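Local coordinates for cellulosomal scaffoldin adaptor protein B (Acetivibrio cellulolyticus, PDB 4U3S), which probably helps assemble the cellulosome as an adaptor scaffoldin, whose third type II cohesin domain, a dockerin-binding kind of module, forms this chain, at residues E2-M7 with T23-K28; K28-S33 with P107-T112. All coordinates share one frame; numbering follows the deposited sequence.

Interaction 1 of 2, residues E2-M7 with T23-K28; sequences ESYITM and TVKINK
Y4 lays its ring across N27: CB of N27 sits 3.5 Å from the ring centroid, 18° off the normal, a CH-pi contact displaced toward the hydroxyl end of the ring. Y4 reaches it because CG stands between its backbone N and carbonyl carbon (chi1 62°). The N27 amide plane is turned 26° from the ring, and its ND2 donates to E2 O (3.0 Å), which lies within the amide plane, so this bond helps fix the rotation of the amide. S3 OG donates a hydrogen bond to K28 O (2.8 Å) from above the carbonyl plane. Y4 and N27, then T6 and K25, are antiparallel hydrogen-bonded pairs with two backbone bonds each. T6 CG2 and K25 CB lie side by side, whereas K25 NZ bends back to I26 O (3.0 Å). On the other face, I5 and I26, and M7 and V24, are non-hydrogen-bonded pairs; I5 CG1 meets I26 CG2 (4.0 Å), I5 CD1 reaches diagonally to V24 CG1 (3.7 Å), and M7 CG touches V24 CG2 (3.9 Å). The two strands form a hairpin, flanked by strand 158-160 beside residues 2-7 and 111-120 beside 23-28; I5, M7 and I26 pack against strand 32-40 of the second sheet.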
ATOM      1  N   GLU A   2      -3.897  -4.837 -28.092  1.00 49.36           N
ATOM      2  CA  GLU A   2      -2.698  -3.966 -28.210  1.00 44.12           C
ATOM      3  C   GLU A   2      -2.424  -3.181 -26.923  1.00 34.11           C
ATOM      4  O   GLU A   2      -1.601  -2.245 -26.904  1.00 36.51           O
ATOM      5  CB  GLU A   2      -2.857  -2.996 -29.391  1.00 54.27           C
ATOM      6  CG  GLU A   2      -1.527  -2.519 -29.958  1.00 66.05           C
ATOM      7  CD  GLU A   2      -0.544  -3.669 -30.144  1.00 75.33           C
ATOM      8  OE1 GLU A   2       0.356  -3.824 -29.288  1.00 83.35           O
ATOM      9  OE2 GLU A   2      -0.694  -4.439 -31.120  1.00 75.88           O
ATOM     10  N   SER A   3      -3.087  -3.562 -25.847  1.00 28.35           N
ATOM     11  CA  SER A   3      -2.947  -2.830 -24.574  1.00 27.15           C
ATOM     12  C   SER A   3      -1.751  -3.361 -23.789  1.00 25.66           C
ATOM     13  O   SER A   3      -1.520  -4.584 -23.771  1.00 25.97           O
ATOM     14  CB  SER A   3      -4.224  -2.997 -23.752  1.00 26.56           C
ATOM     15  OG  SER A   3      -5.332  -2.546 -24.506  1.00 27.70           O
ATOM     16  N   TYR A   4      -1.012  -2.474 -23.116  1.00 23.93           N
ATOM     17  CA  TYR A   4       0.188  -2.889 -22.398  1.00 23.07           C
ATOM     18  C   TYR A   4       0.702  -1.827 -21.467  1.00 21.54           C
ATOM     19  O   TYR A   4       0.297  -0.663 -21.548  1.00 21.76           O
ATOM     20  CB  TYR A   4       1.332  -3.266 -23.358  1.00 24.35           C
ATOM     21  CG  TYR A   4       1.840  -2.152 -24.265  1.00 26.01           C
ATOM     22  CD1 TYR A   4       2.731  -1.203 -23.804  1.00 25.51           C
ATOM     23  CD2 TYR A   4       1.468  -2.100 -25.615  1.00 27.52           C
ATOM     24  CE1 TYR A   4       3.187  -0.188 -24.627  1.00 29.05           C
ATOM     25  CE2 TYR A   4       1.927  -1.091 -26.444  1.00 29.28           C
ATOM     26  CZ  TYR A   4       2.809  -0.162 -25.944  1.00 29.69           C
ATOM     27  OH  TYR A   4       3.275   0.850 -26.740  1.00 36.80           O
ATOM     28  N   ILE A   5       1.587  -2.271 -20.581  1.00 20.10           N
ATOM     29  CA  ILE A   5       2.408  -1.398 -19.767  1.00 20.31           C
ATOM     30  C   ILE A   5       3.850  -1.819 -20.045  1.00 21.33           C
ATOM     31  O   ILE A   5       4.131  -3.021 -20.250  1.00 21.80           O
ATOM     32  CB  ILE A   5       2.063  -1.457 -18.264  1.00 18.99           C
ATOM     33  CG1 ILE A   5       2.960  -0.472 -17.487  1.00 18.83           C
ATOM     34  CG2 ILE A   5       2.212  -2.879 -17.716  1.00 19.11           C
ATOM     35  CD1 ILE A   5       2.501  -0.257 -16.075  1.00 17.17           C
ATOM     36  N   THR A   6       4.759  -0.860 -20.092  1.00 21.00           N
ATOM     37  CA  THR A   6       6.145  -1.152 -20.402  1.00 20.29           C
ATOM     38  C   THR A   6       7.018  -0.122 -19.706  1.00 20.75           C
ATOM     39  O   THR A   6       6.506   0.823 -19.083  1.00 20.49           O
ATOM     40  CB  THR A   6       6.380  -1.156 -21.929  1.00 21.44           C
ATOM     41  OG1 THR A   6       7.635  -1.778 -22.238  1.00 23.12           O
ATOM     42  CG2 THR A   6       6.334   0.255 -22.505  1.00 20.40           C
ATOM     43  N   MET A   7       8.318  -0.348 -19.772  1.00 21.99           N
ATOM     44  CA  MET A   7       9.318   0.692 -19.450  1.00 23.96           C
ATOM     45  C   MET A   7      10.214   0.931 -20.664  1.00 25.60           C
ATOM     46  O   MET A   7      10.636  -0.012 -21.340  1.00 26.95           O
ATOM     47  CB  MET A   7      10.194   0.262 -18.277  1.00 27.44           C
ATOM     48  CG  MET A   7       9.633   0.535 -16.921  1.00 29.64           C
ATOM     49  SD  MET A   7      10.799   0.075 -15.609  1.00 28.39           S
ATOM     50  CE  MET A   7      10.594  -1.718 -15.552  1.00 27.60           C
ATOM     51  N   THR A  23      11.183   5.329 -18.149  1.00 21.91           N
ATOM     52  CA  THR A  23       9.815   5.816 -18.183  1.00 21.64           C
ATOM     53  C   THR A  23       8.824   4.656 -18.227  1.00 20.12           C
ATOM     54  O   THR A  23       8.887   3.795 -19.122  1.00 22.36           O
ATOM     55  CB  THR A  23       9.558   6.723 -19.397  1.00 22.50           C
ATOM     56  OG1 THR A  23      10.353   7.909 -19.288  1.00 23.23           O
ATOM     57  CG2 THR A  23       8.096   7.126 -19.436  1.00 22.77           C
ATOM     58  N   VAL A  24       7.903   4.658 -17.277  1.00 19.50           N
ATOM     59  CA  VAL A  24       6.778   3.717 -17.302  1.00 19.70           C
ATOM     60  C   VAL A  24       5.687   4.302 -18.187  1.00 19.30           C
ATOM     61  O   VAL A  24       5.246   5.427 -17.955  1.00 19.19           O
ATOM     62  CB  VAL A  24       6.222   3.454 -15.899  1.00 19.71           C
ATOM     63  CG1 VAL A  24       5.136   2.388 -15.974  1.00 19.31           C
ATOM     64  CG2 VAL A  24       7.347   3.014 -14.976  1.00 20.34           C
ATOM     65  N   LYS A  25       5.237   3.505 -19.151  1.00 21.37           N
ATOM     66  CA  LYS A  25       4.350   3.960 -20.217  1.00 23.15           C
ATOM     67  C   LYS A  25       3.211   2.952 -20.360  1.00 21.28           C
ATOM     68  O   LYS A  25       3.423   1.735 -20.248  1.00 21.05           O
ATOM     69  CB  LYS A  25       5.122   4.063 -21.524  1.00 28.38           C
ATOM     70  CG  LYS A  25       4.326   4.659 -22.661  1.00 37.42           C
ATOM     71  CD  LYS A  25       4.758   4.096 -24.007  1.00 46.37           C
ATOM     72  CE  LYS A  25       3.910   4.665 -25.140  1.00 53.28           C
ATOM     73  NZ  LYS A  25       2.453   4.344 -25.015  1.00 49.67           N
ATOM     74  N   ILE A  26       1.994   3.451 -20.532  1.00 19.97           N
ATOM     75  CA  ILE A  26       0.842   2.584 -20.856  1.00 20.37           C
ATOM     76  C   ILE A  26       0.300   2.860 -22.252  1.00 21.76           C
ATOM     77  O   ILE A  26       0.482   3.948 -22.839  1.00 21.26           O
ATOM     78  CB  ILE A  26      -0.301   2.640 -19.812  1.00 19.63           C
ATOM     79  CG1 ILE A  26      -0.965   4.017 -19.798  1.00 20.09           C
ATOM     80  CG2 ILE A  26       0.237   2.323 -18.410  1.00 19.51           C
ATOM     81  CD1 ILE A  26      -2.202   4.120 -18.929  1.00 20.67           C
ATOM     82  N   ASN A  27      -0.342   1.848 -22.806  1.00 22.73           N
ATOM     83  CA  ASN A  27      -0.974   1.966 -24.109  1.00 24.13           C
ATOM     84  C   ASN A  27      -2.333   1.346 -24.017  1.00 23.71           C
ATOM     85  O   ASN A  27      -2.475   0.182 -23.627  1.00 23.38           O
ATOM     86  CB  ASN A  27      -0.173   1.271 -25.200  1.00 25.69           C
ATOM     87  CG  ASN A  27      -0.676   1.629 -26.580  1.00 29.90           C
ATOM     88  OD1 ASN A  27      -0.650   2.789 -26.954  1.00 31.92           O
ATOM     89  ND2 ASN A  27      -1.192   0.663 -27.300  1.00 32.83           N
ATOM     90  N   LYS A  28      -3.337   2.137 -24.378  1.00 24.77           N
ATOM     91  CA  LYS A  28      -4.729   1.678 -24.485  1.00 24.98           C
ATOM     92  C   LYS A  28      -5.287   0.970 -23.246  1.00 24.52           C
ATOM     93  O   LYS A  28      -5.915  -0.084 -23.368  1.00 23.75           O
ATOM     94  CB  LYS A  28      -4.905   0.797 -25.736  1.00 28.34           C
ATOM     95  CG  LYS A  28      -4.694   1.565 -27.030  1.00 33.36           C
ATOM     96  CD  LYS A  28      -4.663   0.635 -28.227  1.00 39.96           C
ATOM     97  CE  LYS A  28      -4.434   1.420 -29.507  1.00 45.80           C
ATOM     98  NZ  LYS A  28      -5.678   2.103 -29.955  1.00 51.76           N
TER

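Interaction 2 of 2, residues K28-S33 with P107-T112; sequences KITNFS and PEETGT
I29 N donates to E109 O (2.9 Å), and residues I29 to F32 then make a type II beta turn whose closing bond, F32 N to I29 O, is weak. The E109 side chain runs along this turn. Its CG lies anti to the carbonyl carbon (chi1 -58°) and the chain beyond is extended, which carries CB and CG past I29 O, each at 3.3 Å, and sets OE2 against N31 N at 3.0 Å. That N-H meets the carboxylate on its anti side, 15° out of plane, so one oxygen holds the turn's N-H; ionisation would probably strengthen this bond. N31 runs alongside E109, with OD1 resting on P107 CB (3.4 Å) and the amide plane turned 40° from the carboxylate. At the other end T110 OG1 accepts from K28 N (2.9 Å). F32 CB lies 3.0 Å from E108 O, which sits farther from the ring, at its edge; the ring packs on I26, L69 and L145. The E108 carboxylate goes to Y95 OH and L69 N, and Y101 OH bonds F32 O and E108 N. Here the loop leading into strand 111-120 pins a beta turn at one end of the two-sheet beta sandwich of cohesin domains.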
ATOM      1  N   LYS A  28      -3.337   2.137 -24.378  1.00 24.77           N
ATOM      2  CA  LYS A  28      -4.729   1.678 -24.485  1.00 24.98           C
ATOM      3  C   LYS A  28      -5.287   0.970 -23.246  1.00 24.52           C
ATOM      4  O   LYS A  28      -5.915  -0.084 -23.368  1.00 23.75           O
ATOM      5  CB  LYS A  28      -4.905   0.797 -25.736  1.00 28.34           C
ATOM      6  CG  LYS A  28      -4.694   1.565 -27.030  1.00 33.36           C
ATOM      7  CD  LYS A  28      -4.663   0.635 -28.227  1.00 39.96           C
ATOM      8  CE  LYS A  28      -4.434   1.420 -29.507  1.00 45.80           C
ATOM      9  NZ  LYS A  28      -5.678   2.103 -29.955  1.00 51.76           N
ATOM     10  N   ILE A  29      -5.102   1.579 -22.082  1.00 23.20           N
ATOM     11  CA  ILE A  29      -5.716   1.092 -20.838  1.00 22.15           C
ATOM     12  C   ILE A  29      -7.041   1.815 -20.626  1.00 23.46           C
ATOM     13  O   ILE A  29      -7.060   3.011 -20.291  1.00 23.85           O
ATOM     14  CB  ILE A  29      -4.786   1.240 -19.645  1.00 22.30           C
ATOM     15  CG1 ILE A  29      -3.404   0.643 -19.944  1.00 22.63           C
ATOM     16  CG2 ILE A  29      -5.403   0.641 -18.386  1.00 20.98           C
ATOM     17  CD1 ILE A  29      -3.397  -0.839 -20.288  1.00 23.66           C
ATOM     18  N   THR A  30      -8.146   1.081 -20.808  1.00 23.01           N
ATOM     19  CA  THR A  30      -9.467   1.697 -20.805  1.00 26.48           C
ATOM     20  C   THR A  30      -9.774   2.427 -19.491  1.00 24.59           C
ATOM     21  O   THR A  30      -9.757   1.834 -18.430  1.00 24.29           O
ATOM     22  CB  THR A  30     -10.559   0.657 -21.098  1.00 31.48           C
ATOM     23  OG1 THR A  30     -10.312   0.114 -22.395  1.00 36.48           O
ATOM     24  CG2 THR A  30     -11.963   1.284 -21.064  1.00 33.12           C
ATOM     25  N   ASN A  31     -10.091   3.714 -19.580  1.00 24.28           N
ATOM     26  CA  ASN A  31     -10.557   4.473 -18.410  1.00 22.82           C
ATOM     27  C   ASN A  31      -9.574   4.454 -17.229  1.00 20.46           C
ATOM     28  O   ASN A  31      -9.977   4.435 -16.070  1.00 22.10           O
ATOM     29  CB  ASN A  31     -11.953   3.990 -18.017  1.00 24.77           C
ATOM     30  CG  ASN A  31     -12.982   4.262 -19.111  1.00 24.78           C
ATOM     31  OD1 ASN A  31     -12.823   5.198 -19.900  1.00 27.61           O
ATOM     32  ND2 ASN A  31     -14.027   3.439 -19.176  1.00 26.74           N
ATOM     33  N   PHE A  32      -8.288   4.498 -17.560  1.00 20.84           N
ATOM     34  CA  PHE A  32      -7.182   4.419 -16.598  1.00 19.94           C
ATOM     35  C   PHE A  32      -7.247   5.521 -15.531  1.00 18.96           C
ATOM     36  O   PHE A  32      -7.385   6.709 -15.851  1.00 19.07           O
ATOM     37  CB  PHE A  32      -5.877   4.519 -17.363  1.00 20.76           C
ATOM     38  CG  PHE A  32      -4.666   4.584 -16.513  1.00 19.40           C
ATOM     39  CD1 PHE A  32      -4.153   3.454 -15.890  1.00 17.46           C
ATOM     40  CD2 PHE A  32      -3.993   5.781 -16.374  1.00 18.00           C
ATOM     41  CE1 PHE A  32      -3.008   3.547 -15.111  1.00 17.74           C
ATOM     42  CE2 PHE A  32      -2.854   5.867 -15.611  1.00 17.58           C
ATOM     43  CZ  PHE A  32      -2.350   4.746 -14.995  1.00 18.14           C
ATOM     44  N   SER A  33      -7.120   5.122 -14.270  1.00 20.11           N
ATOM     45  CA  SER A  33      -7.185   6.069 -13.145  1.00 19.41           C
ATOM     46  C   SER A  33      -6.007   5.984 -12.208  1.00 19.55           C
ATOM     47  O   SER A  33      -5.902   6.815 -11.300  1.00 18.23           O
ATOM     48  CB  SER A  33      -8.439   5.852 -12.315  1.00 22.42           C
ATOM     49  OG  SER A  33      -8.364   4.630 -11.551  1.00 23.76           O
ATOM     50  N   PRO A 107     -11.260  10.255 -20.791  1.00 23.74           N
ATOM     51  CA  PRO A 107     -10.385   9.292 -20.146  1.00 22.65           C
ATOM     52  C   PRO A 107      -8.961   9.374 -20.631  1.00 23.25           C
ATOM     53  O   PRO A 107      -8.737   9.723 -21.801  1.00 24.16           O
ATOM     54  CB  PRO A 107     -10.990   7.947 -20.528  1.00 24.29           C
ATOM     55  CG  PRO A 107     -11.687   8.195 -21.807  1.00 25.77           C
ATOM     56  CD  PRO A 107     -12.174   9.612 -21.750  1.00 24.96           C
ATOM     57  N   GLU A 108      -8.023   9.108 -19.706  1.00 21.78           N
ATOM     58  CA  GLU A 108      -6.593   9.026 -19.991  1.00 23.51           C
ATOM     59  C   GLU A 108      -6.251   7.566 -20.214  1.00 25.80           C
ATOM     60  O   GLU A 108      -6.472   6.767 -19.329  1.00 33.63           O
ATOM     61  CB  GLU A 108      -5.796   9.566 -18.797  1.00 22.51           C
ATOM     62  CG  GLU A 108      -6.144  10.997 -18.472  1.00 23.56           C
ATOM     63  CD  GLU A 108      -5.331  11.546 -17.287  1.00 23.77           C
ATOM     64  OE1 GLU A 108      -4.415  10.847 -16.809  1.00 23.85           O
ATOM     65  OE2 GLU A 108      -5.648  12.643 -16.782  1.00 22.82           O
ATOM     66  N   GLU A 109      -5.791   7.187 -21.398  1.00 23.65           N
ATOM     67  CA  GLU A 109      -5.600   5.766 -21.659  1.00 24.89           C
ATOM     68  C   GLU A 109      -4.237   5.368 -22.181  1.00 24.21           C
ATOM     69  O   GLU A 109      -3.888   4.180 -22.144  1.00 21.72           O
ATOM     70  CB  GLU A 109      -6.683   5.282 -22.640  1.00 26.45           C
ATOM     71  CG  GLU A 109      -8.078   5.520 -22.095  1.00 28.82           C
ATOM     72  CD  GLU A 109      -9.201   5.034 -22.996  1.00 33.94           C
ATOM     73  OE1 GLU A 109      -9.080   5.116 -24.249  1.00 34.41           O
ATOM     74  OE2 GLU A 109     -10.218   4.592 -22.428  1.00 29.99           O
ATOM     75  N   THR A 110      -3.486   6.328 -22.695  1.00 22.73           N
ATOM     76  CA  THR A 110      -2.233   6.055 -23.336  1.00 23.66           C
ATOM     77  C   THR A 110      -1.298   7.195 -22.994  1.00 22.64           C
ATOM     78  O   THR A 110      -1.658   8.374 -23.141  1.00 23.60           O
ATOM     79  CB  THR A 110      -2.395   5.977 -24.887  1.00 26.12           C
ATOM     80  OG1 THR A 110      -3.217   4.862 -25.236  1.00 26.56           O
ATOM     81  CG2 THR A 110      -1.039   5.856 -25.577  1.00 27.61           C
ATOM     82  N   GLY A 111      -0.094   6.853 -22.559  1.00 22.00           N
ATOM     83  CA  GLY A 111       0.940   7.833 -22.261  1.00 21.77           C
ATOM     84  C   GLY A 111       1.848   7.412 -21.131  1.00 22.40           C
ATOM     85  O   GLY A 111       1.699   6.343 -20.540  1.00 19.50           O
ATOM     86  N   THR A 112       2.808   8.273 -20.838  1.00 21.20           N
ATOM     87  CA  THR A 112       3.746   8.009 -19.743  1.00 20.55           C
ATOM     88  C   THR A 112       3.092   8.274 -18.404  1.00 19.46           C
ATOM     89  O   THR A 112       2.262   9.161 -18.275  1.00 19.85           O
ATOM     90  CB  THR A 112       5.003   8.855 -19.889  1.00 21.09           C
ATOM     91  OG1 THR A 112       4.661  10.232 -19.746  1.00 21.92           O
ATOM     92  CG2 THR A 112       5.671   8.643 -21.246  1.00 22.72           C
TER

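Overall arrangement
From the N terminus, strand 4-9 turns back as strand 19-27, and interaction 1 closes this short hairpin loop. At K28, which belongs to both contacts, the chain leaves the first sheet and turns into strand 32-40 of the second. Interaction 2 opens there and closes a far longer loop, with 73 residues between its segments, when the chain returns at residues 107-112. The two contacts therefore follow in series, neither nesting nor crossing, their centres about 9 Å apart. G111 O lies 2.9 Å from I26 N, a probable hydrogen bond joining strands 19-27 and 111-120, while I26 CD1 packs on F32 CG at 3.5 Å between the sheets.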